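Long-range contact in AlyQ (Persicobacter sp. CCB-QB2, PDB 7D2A), which probably binds alginate through a family 32 carbohydrate-binding module, which holds a 4,5-unsaturated uronic acid in its glycan pocket: residues V58-Y63 and E99-T104. Residues are numbered along the deposited sequence; the frame is centred on the assembly and turned at random. Where two conformers were deposited one is given.
Sequences VKAAWY and ESYSFT. With MAW (4-deoxy-alpha-L-erythro-hex-4-enopyranuronic acid), chain B.
The W62 and Y101 side chains cross obliquely, and the indole N-H of W62 donates to the phenol oxygen at the edge of its ring, NE1 to Y101 OH 3.0 Å, bent to 145° at the hydrogen. That hydroxyl in turn donates a hydrogen bond to E99, with Y101 OH 2.7 Å from E99 OE2 and above the carboxylate plane. The phenol oxygen thus accepts from the indole and donates to the acid, a chain of two hydrogen bonds that would fix the rotation of the Y101 C-O bond. CG of Y101 lies anti to its carbonyl carbon, beside the backbone N (chi1 -50°). The ring edge at Y101 CE2 lies 4.2 Å from A60 CB. E99 O sits over one face of this ring, offset toward the rim. An alanine in place of Y101 would probably leave the W62 indole N-H without its acceptor and open a gap beside A60. Farther along the same face of the sheet, V58 CG2 touches the edge of the F103 ring, 4.0 Å from CE2. On the other face the extended K59 chain passes S100, whose side chain was modelled in two conformers. Between the two sets of side chains runs an antiparallel pairing: V58 and Y101 exchange two backbone hydrogen bonds, as do A60 and E99, while K59 and S100 form the non-hydrogen-bonded pair between, where K59 CA makes a C-H...O contact with E99 O. S92 OG binds the other carboxylate oxygen of E99. Just past the end of strand 52-62, Y63 enters the glycan pocket, its CD2 3.5 Å from O6B of the unsaturated sugar. Strand 123-133 pairs with the other edge of strand 52-62, and F72 meets both the W62 and Y101 rings from strand 70-77 of the facing sheet, part of the core of this F5/8 type C beta-sandwich.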
ATOM      1  N   VAL A  58      -4.011   1.705   7.272  1.00 10.80           N
ATOM      2  CA  VAL A  58      -3.048   1.898   6.181  1.00 11.00           C
ATOM      3  C   VAL A  58      -3.647   2.980   5.316  1.00 10.85           C
ATOM      4  O   VAL A  58      -4.778   2.846   4.917  1.00 11.44           O
ATOM      5  CB  VAL A  58      -2.759   0.612   5.402  1.00 10.63           C
ATOM      6  CG1 VAL A  58      -1.966   0.916   4.162  1.00 11.31           C
ATOM      7  CG2 VAL A  58      -2.123  -0.433   6.274  1.00 10.81           C
ATOM      8  N   LYS A  59      -2.861   3.992   5.016  1.00 10.84           N
ATOM      9  CA  LYS A  59      -3.286   5.014   4.045  1.00 10.80           C
ATOM     10  C   LYS A  59      -2.464   4.841   2.777  1.00  9.77           C
ATOM     11  O   LYS A  59      -1.234   4.614   2.805  1.00 10.92           O
ATOM     12  CB  LYS A  59      -3.100   6.444   4.552  1.00 11.04           C
ATOM     13  CG  LYS A  59      -3.783   6.782   5.865  1.00 12.66           C
ATOM     14  CD  LYS A  59      -3.632   8.257   6.238  1.00 15.02           C
ATOM     15  CE  LYS A  59      -4.360   8.593   7.516  1.00 19.31           C
ATOM     16  NZ  LYS A  59      -4.642  10.042   7.572  1.00 24.34           N
ATOM     17  N   ALA A  60      -3.146   4.928   1.645  1.00  9.75           N
ATOM     18  CA  ALA A  60      -2.465   4.924   0.327  1.00  9.45           C
ATOM     19  C   ALA A  60      -3.023   6.040  -0.532  1.00  9.93           C
ATOM     20  O   ALA A  60      -4.251   6.275  -0.551  1.00 10.36           O
ATOM     21  CB  ALA A  60      -2.571   3.593  -0.378  1.00 10.37           C
ATOM     22  N   ALA A  61      -2.112   6.719  -1.194  1.00 10.09           N
ATOM     23  CA  ALA A  61      -2.418   7.686  -2.268  1.00 10.49           C
ATOM     24  C   ALA A  61      -2.152   7.003  -3.589  1.00  9.66           C
ATOM     25  O   ALA A  61      -1.068   6.435  -3.800  1.00 10.90           O
ATOM     26  CB  ALA A  61      -1.605   8.950  -2.097  1.00  9.76           C
ATOM     27  N   TRP A  62      -3.115   7.102  -4.487  1.00  9.51           N
ATOM     28  CA  TRP A  62      -3.103   6.395  -5.778  1.00 10.59           C
ATOM     29  C   TRP A  62      -2.722   7.317  -6.931  1.00 10.98           C
ATOM     30  O   TRP A  62      -3.145   8.476  -6.969  1.00 10.25           O
ATOM     31  CB  TRP A  62      -4.466   5.777  -6.010  1.00 11.54           C
ATOM     32  CG  TRP A  62      -4.778   4.726  -5.000  1.00 11.14           C
ATOM     33  CD1 TRP A  62      -5.468   4.917  -3.842  1.00 12.34           C
ATOM     34  CD2 TRP A  62      -4.442   3.339  -5.067  1.00 11.78           C
ATOM     35  NE1 TRP A  62      -5.513   3.751  -3.132  1.00 12.20           N
ATOM     36  CE2 TRP A  62      -4.920   2.749  -3.865  1.00 11.68           C
ATOM     37  CE3 TRP A  62      -3.756   2.553  -6.003  1.00 11.75           C
ATOM     38  CZ2 TRP A  62      -4.736   1.382  -3.616  1.00 11.95           C
ATOM     39  CZ3 TRP A  62      -3.560   1.221  -5.738  1.00 11.06           C
ATOM     40  CH2 TRP A  62      -4.035   0.652  -4.548  1.00 10.80           C
ATOM     41  N   TYR A  63      -1.908   6.787  -7.827  1.00 10.86           N
ATOM     42  CA  TYR A  63      -1.547   7.531  -9.063  1.00 11.70           C
ATOM     43  C   TYR A  63      -2.819   7.730  -9.872  1.00 11.36           C
ATOM     44  O   TYR A  63      -3.573   6.765 -10.031  1.00 11.95           O
ATOM     45  CB  TYR A  63      -0.554   6.724  -9.884  1.00 12.60           C
ATOM     46  CG  TYR A  63      -0.115   7.346 -11.182  1.00 13.25           C
ATOM     47  CD1 TYR A  63       0.583   8.543 -11.201  1.00 14.61           C
ATOM     48  CD2 TYR A  63      -0.374   6.696 -12.372  1.00 14.25           C
ATOM     49  CE1 TYR A  63       1.040   9.073 -12.390  1.00 15.75           C
ATOM     50  CE2 TYR A  63       0.099   7.217 -13.566  1.00 15.98           C
ATOM     51  CZ  TYR A  63       0.782   8.407 -13.569  1.00 16.97           C
ATOM     52  OH  TYR A  63       1.193   8.897 -14.786  1.00 18.58           O
ATOM     53  N   GLU A  99      -5.616   8.061   1.199  1.00 10.47           N
ATOM     54  CA  GLU A  99      -6.951   7.514   1.528  1.00 11.78           C
ATOM     55  C   GLU A  99      -6.766   6.449   2.594  1.00 11.52           C
ATOM     56  O   GLU A  99      -5.927   5.572   2.428  1.00 11.07           O
ATOM     57  CB  GLU A  99      -7.563   6.964   0.244  1.00 11.46           C
ATOM     58  CG  GLU A  99      -8.962   6.413   0.405  1.00 13.53           C
ATOM     59  CD  GLU A  99      -9.634   6.354  -0.968  1.00 14.36           C
ATOM     60  OE1 GLU A  99      -9.953   7.444  -1.526  1.00 13.32           O
ATOM     61  OE2 GLU A  99      -9.839   5.245  -1.478  1.00 14.38           O
ATOM     62  N   SER A 100      -7.590   6.477   3.627  1.00 11.16           N
ATOM     63  CA  SER A 100      -7.442   5.581   4.807  0.50 11.69           C
ATOM     64  C   SER A 100      -8.243   4.279   4.671  1.00 11.73           C
ATOM     65  O   SER A 100      -9.435   4.289   4.289  1.00 11.66           O
ATOM     66  CB  SER A 100      -7.813   6.304   6.054  0.50 12.25           C
ATOM     67  OG  SER A 100      -6.971   7.423   6.205  0.50 14.96           O
ATOM     68  N   TYR A 101      -7.564   3.190   4.931  1.00 10.51           N
ATOM     69  CA  TYR A 101      -8.165   1.821   4.976  1.00 10.94           C
ATOM     70  C   TYR A 101      -7.877   1.303   6.379  1.00 11.00           C
ATOM     71  O   TYR A 101      -6.750   0.952   6.746  1.00 11.21           O
ATOM     72  CB  TYR A 101      -7.568   0.955   3.879  1.00 10.34           C
ATOM     73  CG  TYR A 101      -7.595   1.619   2.530  1.00 10.76           C
ATOM     74  CD1 TYR A 101      -8.799   2.001   1.989  1.00 10.73           C
ATOM     75  CD2 TYR A 101      -6.423   1.962   1.891  1.00 11.52           C
ATOM     76  CE1 TYR A 101      -8.861   2.670   0.782  1.00 10.83           C
ATOM     77  CE2 TYR A 101      -6.472   2.604   0.654  1.00 11.97           C
ATOM     78  CZ  TYR A 101      -7.696   2.962   0.104  1.00 10.92           C
ATOM     79  OH  TYR A 101      -7.730   3.656  -1.093  1.00 11.89           O
ATOM     80  N   SER A 102      -8.940   1.274   7.176  1.00 11.00           N
ATOM     81  CA  SER A 102      -8.927   0.953   8.618  1.00 11.67           C
ATOM     82  C   SER A 102      -9.417  -0.486   8.795  1.00 10.08           C
ATOM     83  O   SER A 102     -10.183  -0.979   7.935  1.00 11.48           O
ATOM     84  CB  SER A 102      -9.827   1.913   9.409  1.00 12.71           C
ATOM     85  OG  SER A 102      -9.284   3.229   9.415  1.00 16.48           O
ATOM     86  N   PHE A 103      -8.968  -1.147   9.857  1.00 10.30           N
ATOM     87  CA  PHE A 103      -9.348  -2.539  10.163  1.00  9.93           C
ATOM     88  C   PHE A 103      -9.097  -2.759  11.633  1.00 10.97           C
ATOM     89  O   PHE A 103      -8.337  -2.048  12.297  1.00 11.09           O
ATOM     90  CB  PHE A 103      -8.574  -3.522   9.279  1.00  9.88           C
ATOM     91  CG  PHE A 103      -7.105  -3.242   9.112  1.00 10.00           C
ATOM     92  CD1 PHE A 103      -6.180  -3.606  10.075  1.00  9.87           C
ATOM     93  CD2 PHE A 103      -6.677  -2.452   8.059  1.00  9.99           C
ATOM     94  CE1 PHE A 103      -4.848  -3.263   9.952  1.00 10.18           C
ATOM     95  CE2 PHE A 103      -5.332  -2.130   7.900  1.00 10.12           C
ATOM     96  CZ  PHE A 103      -4.418  -2.537   8.850  1.00  9.40           C
ATOM     97  N   THR A 104      -9.694  -3.813  12.179  1.00 10.94           N
ATOM     98  CA  THR A 104      -9.480  -4.173  13.592  1.00 10.81           C
ATOM     99  C   THR A 104      -7.996  -4.292  13.918  1.00 10.42           C
ATOM    100  O   THR A 104      -7.252  -4.920  13.163  1.00 10.96           O
ATOM    101  CB  THR A 104     -10.223  -5.486  13.925  1.00 10.39           C
ATOM    102  OG1 THR A 104     -11.565  -5.294  13.522  1.00 11.47           O
ATOM    103  CG2 THR A 104     -10.117  -5.854  15.384  1.00 10.86           C
TER
HETATM  104  C1  MAW B   2       2.024   3.098 -17.657  1.00 19.57           C
HETATM  105  C2  MAW B   2       3.319   3.588 -17.144  1.00 17.55           C
HETATM  106  O2  MAW B   2       3.429   5.040 -17.123  1.00 20.91           O
HETATM  107  C3  MAW B   2       3.463   3.009 -15.710  1.00 18.42           C
HETATM  108  O3  MAW B   2       4.499   3.657 -14.998  1.00 16.27           O
HETATM  109  C4  MAW B   2       2.123   3.161 -14.972  1.00 19.10           C
HETATM  110  C5  MAW B   2       1.014   3.546 -15.554  1.00 18.02           C
HETATM  111  O5  MAW B   2       0.968   3.803 -16.984  1.00 19.81           O
HETATM  112  C6  MAW B   2      -0.252   3.692 -14.897  1.00 17.16           C
HETATM  113  O6A MAW B   2      -1.250   4.018 -15.614  1.00 16.45           O
HETATM  114  O6B MAW B   2      -0.388   3.448 -13.638  1.00 14.68           O